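Local coordinates for uncharacterized protein (Bacteroides caccae, PDB 3NO2), which is of unknown function but folds as a six-bladed beta-propeller related in sequence to the Mal s 1 allergenic protein-like family, at residues Y31-G36 / I50-S55; T100-N105 / L111-F116. One frame throughout, in Å; residues are numbered along the deposited sequence. Where two conformers were deposited one is given.

Contact 1: Y31-G36 / I50-S55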
loop_
_atom_site.group_PDB
_atom_site.type_symbol
_atom_site.label_atom_id
_atom_site.label_comp_id
_atom_site.label_asym_id
_atom_site.label_seq_id
_atom_site.Cartn_x
_atom_site.Cartn_y
_atom_site.Cartn_z
ATOM N N TYR A 31 5.957 14.595 8.619
ATOM C CA TYR A 31 5.954 14.044 9.977
ATOM C C TYR A 31 7.059 13.001 10.046
ATOM O O TYR A 31 7.219 12.183 9.124
ATOM C CB TYR A 31 4.593 13.421 10.263
ATOM C CG TYR A 31 4.384 12.885 11.663
ATOM C CD1 TYR A 31 4.738 11.582 12.003
ATOM C CD2 TYR A 31 3.845 13.687 12.661
ATOM C CE1 TYR A 31 4.551 11.079 13.268
ATOM C CE2 TYR A 31 3.643 13.194 13.964
ATOM C CZ TYR A 31 4.007 11.875 14.262
ATOM O OH TYR A 31 3.802 11.350 15.519
ATOM N N PRO A 32 7.872 13.018 11.107
ATOM C CA PRO A 32 9.063 12.185 11.132
ATOM C C PRO A 32 8.796 10.732 11.523
ATOM O O PRO A 32 7.891 10.415 12.313
ATOM C CB PRO A 32 9.904 12.853 12.218
ATOM C CG PRO A 32 8.890 13.352 13.173
ATOM C CD PRO A 32 7.746 13.868 12.314
ATOM N N LEU A 33 9.594 9.831 10.952
ATOM C CA LEU A 33 9.634 8.448 11.374
ATOM C C LEU A 33 10.912 8.244 12.203
ATOM O O LEU A 33 11.945 8.869 11.949
ATOM C CB LEU A 33 9.605 7.495 10.192
ATOM C CG LEU A 33 8.406 7.668 9.254
ATOM C CD1 LEU A 33 8.502 6.692 8.104
ATOM C CD2 LEU A 33 7.071 7.459 9.994
ATOM N N GLU A 34 10.867 7.299 13.125
ATOM C CA GLU A 34 11.990 7.038 14.038
ATOM C C GLU A 34 12.919 5.955 13.536
ATOM O O GLU A 34 12.638 5.229 12.581
ATOM C CB GLU A 34 11.417 6.644 15.408
ATOM C CG GLU A 34 10.419 7.671 15.939
ATOM C CD GLU A 34 10.998 9.047 16.174
ATOM O OE1 GLU A 34 12.147 9.128 16.682
ATOM O OE2 GLU A 34 10.332 10.053 15.904
ATOM N N LYS A 35 14.064 5.838 14.205
ATOM C CA LYS A 35 15.040 4.823 13.900
ATOM C C LYS A 35 14.455 3.452 13.989
ATOM O O LYS A 35 13.858 3.037 14.993
ATOM C CB LYS A 35 16.215 4.932 14.877
ATOM C CG LYS A 35 17.365 3.996 14.547
ATOM C CD LYS A 35 18.531 4.147 15.535
ATOM C CE LYS A 35 19.684 3.168 15.217
ATOM N NZ LYS A 35 20.721 3.189 16.318
ATOM N N GLY A 36 14.614 2.688 12.901
ATOM C CA GLY A 36 14.077 1.341 12.840
ATOM C C GLY A 36 12.662 1.257 12.273
ATOM O O GLY A 36 12.144 0.140 12.049
ATOM N N ILE A 50 -4.732 11.068 9.842
ATOM C CA ILE A 50 -3.676 10.356 9.133
ATOM C C ILE A 50 -3.351 9.063 9.889
ATOM O O ILE A 50 -3.051 9.092 11.085
ATOM C CB ILE A 50 -2.437 11.239 9.050
ATOM C CG1 ILE A 50 -2.708 12.402 8.099
ATOM C CG2 ILE A 50 -1.220 10.449 8.556
ATOM C CD1 ILE A 50 -1.839 13.609 8.402
ATOM N N LEU A 51 -3.442 7.923 9.192
ATOM C CA LEU A 51 -3.125 6.601 9.717
ATOM C C LEU A 51 -1.858 6.112 8.998
ATOM O O LEU A 51 -1.756 6.271 7.765
ATOM C CB LEU A 51 -4.270 5.643 9.370
ATOM C CG LEU A 51 -4.041 4.161 9.659
ATOM C CD1 LEU A 51 -3.891 3.848 11.168
ATOM C CD2 LEU A 51 -5.185 3.328 9.028
ATOM N N PHE A 52 -0.906 5.552 9.723
ATOM C CA PHE A 52 0.246 4.935 9.060
ATOM C C PHE A 52 0.757 3.773 9.840
ATOM O O PHE A 52 0.705 3.762 11.078
ATOM C CB PHE A 52 1.371 5.969 8.759
ATOM C CG PHE A 52 2.056 6.570 9.959
ATOM C CD1 PHE A 52 1.498 7.640 10.645
ATOM C CD2 PHE A 52 3.238 6.061 10.390
ATOM C CE1 PHE A 52 2.165 8.180 11.729
ATOM C CE2 PHE A 52 3.905 6.595 11.476
ATOM C CZ PHE A 52 3.354 7.644 12.157
ATOM N N SER A 53 1.354 2.822 9.128
ATOM C CA SER A 53 2.129 1.753 9.745
ATOM C C SER A 53 3.592 2.105 9.682
ATOM O O SER A 53 4.069 2.824 8.772
ATOM C CB SER A 53 1.897 0.380 9.123
ATOM O OG SER A 53 2.256 0.354 7.764
ATOM N N TYR A 54 4.330 1.570 10.643
ATOM C CA TYR A 54 5.735 1.885 10.765
ATOM C C TYR A 54 6.609 0.714 11.209
ATOM O O TYR A 54 7.734 0.903 11.691
ATOM C CB TYR A 54 5.946 3.127 11.622
ATOM C CG TYR A 54 5.466 3.071 13.055
ATOM C CD1 TYR A 54 6.309 2.645 14.058
ATOM C CD2 TYR A 54 4.216 3.536 13.419
ATOM C CE1 TYR A 54 5.909 2.623 15.385
ATOM C CE2 TYR A 54 3.799 3.520 14.766
ATOM C CZ TYR A 54 4.657 3.044 15.719
ATOM O OH TYR A 54 4.307 3.037 17.051
ATOM N N SER A 55 6.089 -0.502 10.991
ATOM C CA SER A 55 6.779 -1.775 11.287
ATOM C C SER A 55 6.723 -2.119 12.747
ATOM O O SER A 55 6.217 -3.181 13.146
ATOM C CB SER A 55 8.205 -1.843 10.709
ATOM O OG SER A 55 8.611 -3.216 10.675
#

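Contact 2: T100-N105 / L111-F116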
loop_
_atom_site.group_PDB
_atom_site.type_symbol
_atom_site.label_atom_id
_atom_site.label_comp_id
_atom_site.label_asym_id
_atom_site.label_seq_id
_atom_site.Cartn_x
_atom_site.Cartn_y
_atom_site.Cartn_z
ATOM N N THR A 100 -1.380 -11.251 12.067
ATOM C CA THR A 100 -2.587 -10.763 12.758
ATOM C C THR A 100 -3.148 -9.554 12.019
ATOM O O THR A 100 -2.416 -8.624 11.682
ATOM C CB THR A 100 -2.247 -10.355 14.185
ATOM O OG1 THR A 100 -1.674 -11.487 14.877
ATOM C CG2 THR A 100 -3.457 -9.900 14.946
ATOM N N ILE A 101 -4.459 -9.572 11.792
ATOM C CA ILE A 101 -5.232 -8.467 11.238
ATOM C C ILE A 101 -6.153 -7.939 12.331
ATOM O O ILE A 101 -6.789 -8.734 13.051
ATOM C CB ILE A 101 -6.067 -8.961 10.045
ATOM C CG1 ILE A 101 -5.181 -9.441 8.907
ATOM C CG2 ILE A 101 -7.076 -7.887 9.575
ATOM C CD1 ILE A 101 -5.915 -10.363 7.896
ATOM N N LEU A 102 -6.217 -6.633 12.486
ATOM C CA LEU A 102 -7.144 -5.956 13.408
ATOM C C LEU A 102 -7.938 -4.929 12.640
ATOM O O LEU A 102 -7.393 -4.168 11.823
ATOM C CB LEU A 102 -6.379 -5.243 14.513
ATOM C CG LEU A 102 -5.427 -6.071 15.375
ATOM C CD1 LEU A 102 -4.609 -5.108 16.285
ATOM C CD2 LEU A 102 -6.213 -7.157 16.211
ATOM N N GLU A 103 -9.240 -4.865 12.916
ATOM C CA GLU A 103 -10.053 -3.706 12.536
ATOM C C GLU A 103 -10.214 -2.869 13.781
ATOM O O GLU A 103 -10.421 -3.408 14.874
ATOM C CB GLU A 103 -11.399 -4.141 11.934
ATOM C CG GLU A 103 -11.188 -4.890 10.648
ATOM C CD GLU A 103 -12.423 -5.284 9.907
ATOM O OE1 GLU A 103 -13.505 -4.721 10.198
ATOM O OE2 GLU A 103 -12.328 -6.135 8.991
ATOM N N VAL A 104 -10.103 -1.564 13.645
ATOM C CA VAL A 104 -9.927 -0.662 14.787
ATOM C C VAL A 104 -10.790 0.573 14.547
ATOM O O VAL A 104 -10.887 1.066 13.416
ATOM C CB VAL A 104 -8.451 -0.220 14.935
ATOM C CG1 VAL A 104 -8.206 0.684 16.135
ATOM C CG2 VAL A 104 -7.535 -1.495 15.001
ATOM N N ASN A 105 -11.476 1.067 15.569
ATOM C CA ASN A 105 -12.255 2.286 15.409
ATOM C C ASN A 105 -11.392 3.515 15.599
ATOM O O ASN A 105 -10.187 3.401 15.892
ATOM C CB ASN A 105 -13.533 2.272 16.301
ATOM C CG ASN A 105 -13.250 2.347 17.746
ATOM O OD1 ASN A 105 -12.150 2.669 18.222
ATOM N ND2 ASN A 105 -14.304 1.997 18.550
ATOM N N LEU A 111 -12.112 -3.795 16.962
ATOM C CA LEU A 111 -13.428 -4.224 16.494
ATOM C C LEU A 111 -13.456 -5.666 16.042
ATOM O O LEU A 111 -14.525 -6.319 16.070
ATOM C CB LEU A 111 -13.887 -3.361 15.311
ATOM C CG LEU A 111 -13.970 -1.864 15.560
ATOM C CD1 LEU A 111 -14.369 -1.158 14.263
ATOM C CD2 LEU A 111 -14.915 -1.570 16.696
ATOM N N SER A 112 -12.315 -6.168 15.611
ATOM C CA SER A 112 -12.190 -7.570 15.310
ATOM C C SER A 112 -10.740 -7.929 15.178
ATOM O O SER A 112 -9.876 -7.053 15.058
ATOM C CB SER A 112 -12.917 -7.942 14.021
ATOM O OG SER A 112 -12.280 -7.417 12.875
ATOM N N LYS A 113 -10.500 -9.226 15.218
ATOM C CA LYS A 113 -9.153 -9.785 15.146
ATOM C C LYS A 113 -9.166 -11.058 14.369
ATOM O O LYS A 113 -10.047 -11.919 14.612
ATOM C CB LYS A 113 -8.647 -10.054 16.536
ATOM C CG LYS A 113 -7.275 -10.622 16.594
ATOM C CD LYS A 113 -6.862 -10.823 18.085
ATOM C CE LYS A 113 -5.472 -11.277 18.246
ATOM N NZ LYS A 113 -5.274 -11.602 19.753
ATOM N N THR A 114 -8.216 -11.238 13.460
ATOM C CA THR A 114 -7.992 -12.462 12.725
ATOM C C THR A 114 -6.545 -12.860 12.813
ATOM O O THR A 114 -5.655 -12.021 12.615
ATOM C CB THR A 114 -8.386 -12.241 11.245
ATOM O OG1 THR A 114 -9.788 -11.920 11.205
ATOM C CG2 THR A 114 -8.060 -13.487 10.341
ATOM N N GLU A 115 -6.268 -14.110 13.137
ATOM C CA GLU A 115 -4.929 -14.671 13.154
ATOM C C GLU A 115 -4.810 -15.771 12.105
ATOM O O GLU A 115 -5.737 -16.582 11.933
ATOM C CB GLU A 115 -4.601 -15.248 14.521
ATOM C CG GLU A 115 -4.498 -14.209 15.616
ATOM C CD GLU A 115 -4.210 -14.789 17.002
ATOM O OE1 GLU A 115 -4.497 -15.977 17.215
ATOM O OE2 GLU A 115 -3.724 -14.065 17.866
ATOM N N PHE A 116 -3.670 -15.843 11.422
ATOM C CA PHE A 116 -3.421 -16.909 10.468
ATOM C C PHE A 116 -1.917 -17.128 10.393
ATOM O O PHE A 116 -1.110 -16.230 10.638
ATOM C CB PHE A 116 -4.037 -16.568 9.102
ATOM C CG PHE A 116 -3.450 -15.337 8.430
ATOM C CD1 PHE A 116 -3.853 -14.074 8.790
ATOM C CD2 PHE A 116 -2.531 -15.465 7.408
ATOM C CE1 PHE A 116 -3.320 -12.954 8.193
ATOM C CE2 PHE A 116 -2.012 -14.327 6.798
ATOM C CZ PHE A 116 -2.407 -13.089 7.198
HETATM O O HOH W 1 -2.000 -12.039 17.515
#

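Contact 1: Y31-G36 / I50-S55
F52 reaches out from strand 50-53 and meets Y31 of the facing segment through CZ and L33 through the adjoining CE2. The Y31 and F52 side chains cross at about a right angle, and their ring planes are turned 61° apart in an oblique meeting, with the centroids 5.8 Å from each other. With CG of Y31 opposite the backbone N (chi1 -176°), the phenol ring brings its CE1 against F52 CZ at 3.8 Å, while P32 CD of its own strand lies over one face, near the rim. L33 arrives antiparallel to F52, the two side chains sliding past one another, and a single methyl does the work, CD2 meeting F52 CE2 at 3.6 Å. Farther along, the backbone of G36 passes near Y54, whose hydroxyl is hydrogen-bonded to N70 and whose ring stacks on W37. I17 also touches both Y31 and F52, so strand 16-21, next to 26-32 in the first blade, shares this apolar seam between two propeller blades. The contact is made of carbon against carbon: Y31 pairs its backbone with I17 and F52 with K59, each within its own sheet, and the two segments share no hydrogen bond; shape and burial, rather than polar pairing, therefore join the blades here.

Contact 2: T100-N105 / L111-F116
I101 and T114 face each other as a hydrogen-bonded antiparallel pair: I101 N gives a nearly straight bond to T114 O (2.8 Å, 171°) in the carbonyl plane, and T114 N answers to I101 O at 2.9 Å. At the turn end the ladder bends into a classic beta bulge, where L111 and S112 both face E103. E103 O takes a short bond from L111 N (2.7 Å) and a weak one from S112 N, while E103 N reaches S112 O from above its carbonyl plane. On one face of the sheet, L102 and K113 lie side by side, L102 CD2 against K113 CG at 3.6 Å; the fully extended lysine also passes T100 CG2 and carries NZ to E115 OE2 (3.5 Å), a salt bridge along its own strand. A water links that OE2 to T100 OG1, 2.7 Å from each. On the other face, I101 CD1 leans on F116 CE1 at 3.7 Å. Second-shell partners fix the polar ends: K132 and Y138 hold the E103 carboxylate, and P153 O binds T114 OG1. This hairpin forms the outer half of one blade: strand 90-95 pairs with the inner side of 99-104, I71 of strand 67-72 backs L102, and strand 138-142 of the next blade packs against I101, T114 and F116.

In the fold
From the N terminus, the chain builds strands 6-10, 16-21 and 26-32, a sheet that C-terminal strand 270-274 completes, as in the usual ring closure of a propeller. Contact 1 then closes a loop of 13 residues, including strand 41-44, and ties the outer edge of that first blade to the second strand of the next. The chain finishes this second blade and enters the third, where contact 2 closes the hairpin 99-104/110-116. The contacts follow in series, neither nested nor crossed, with centres 20 Å apart and nearest atoms about 7 Å apart. Contact 1 thus joins neighbouring blades, whereas contact 2 holds together the outer strands of a single blade.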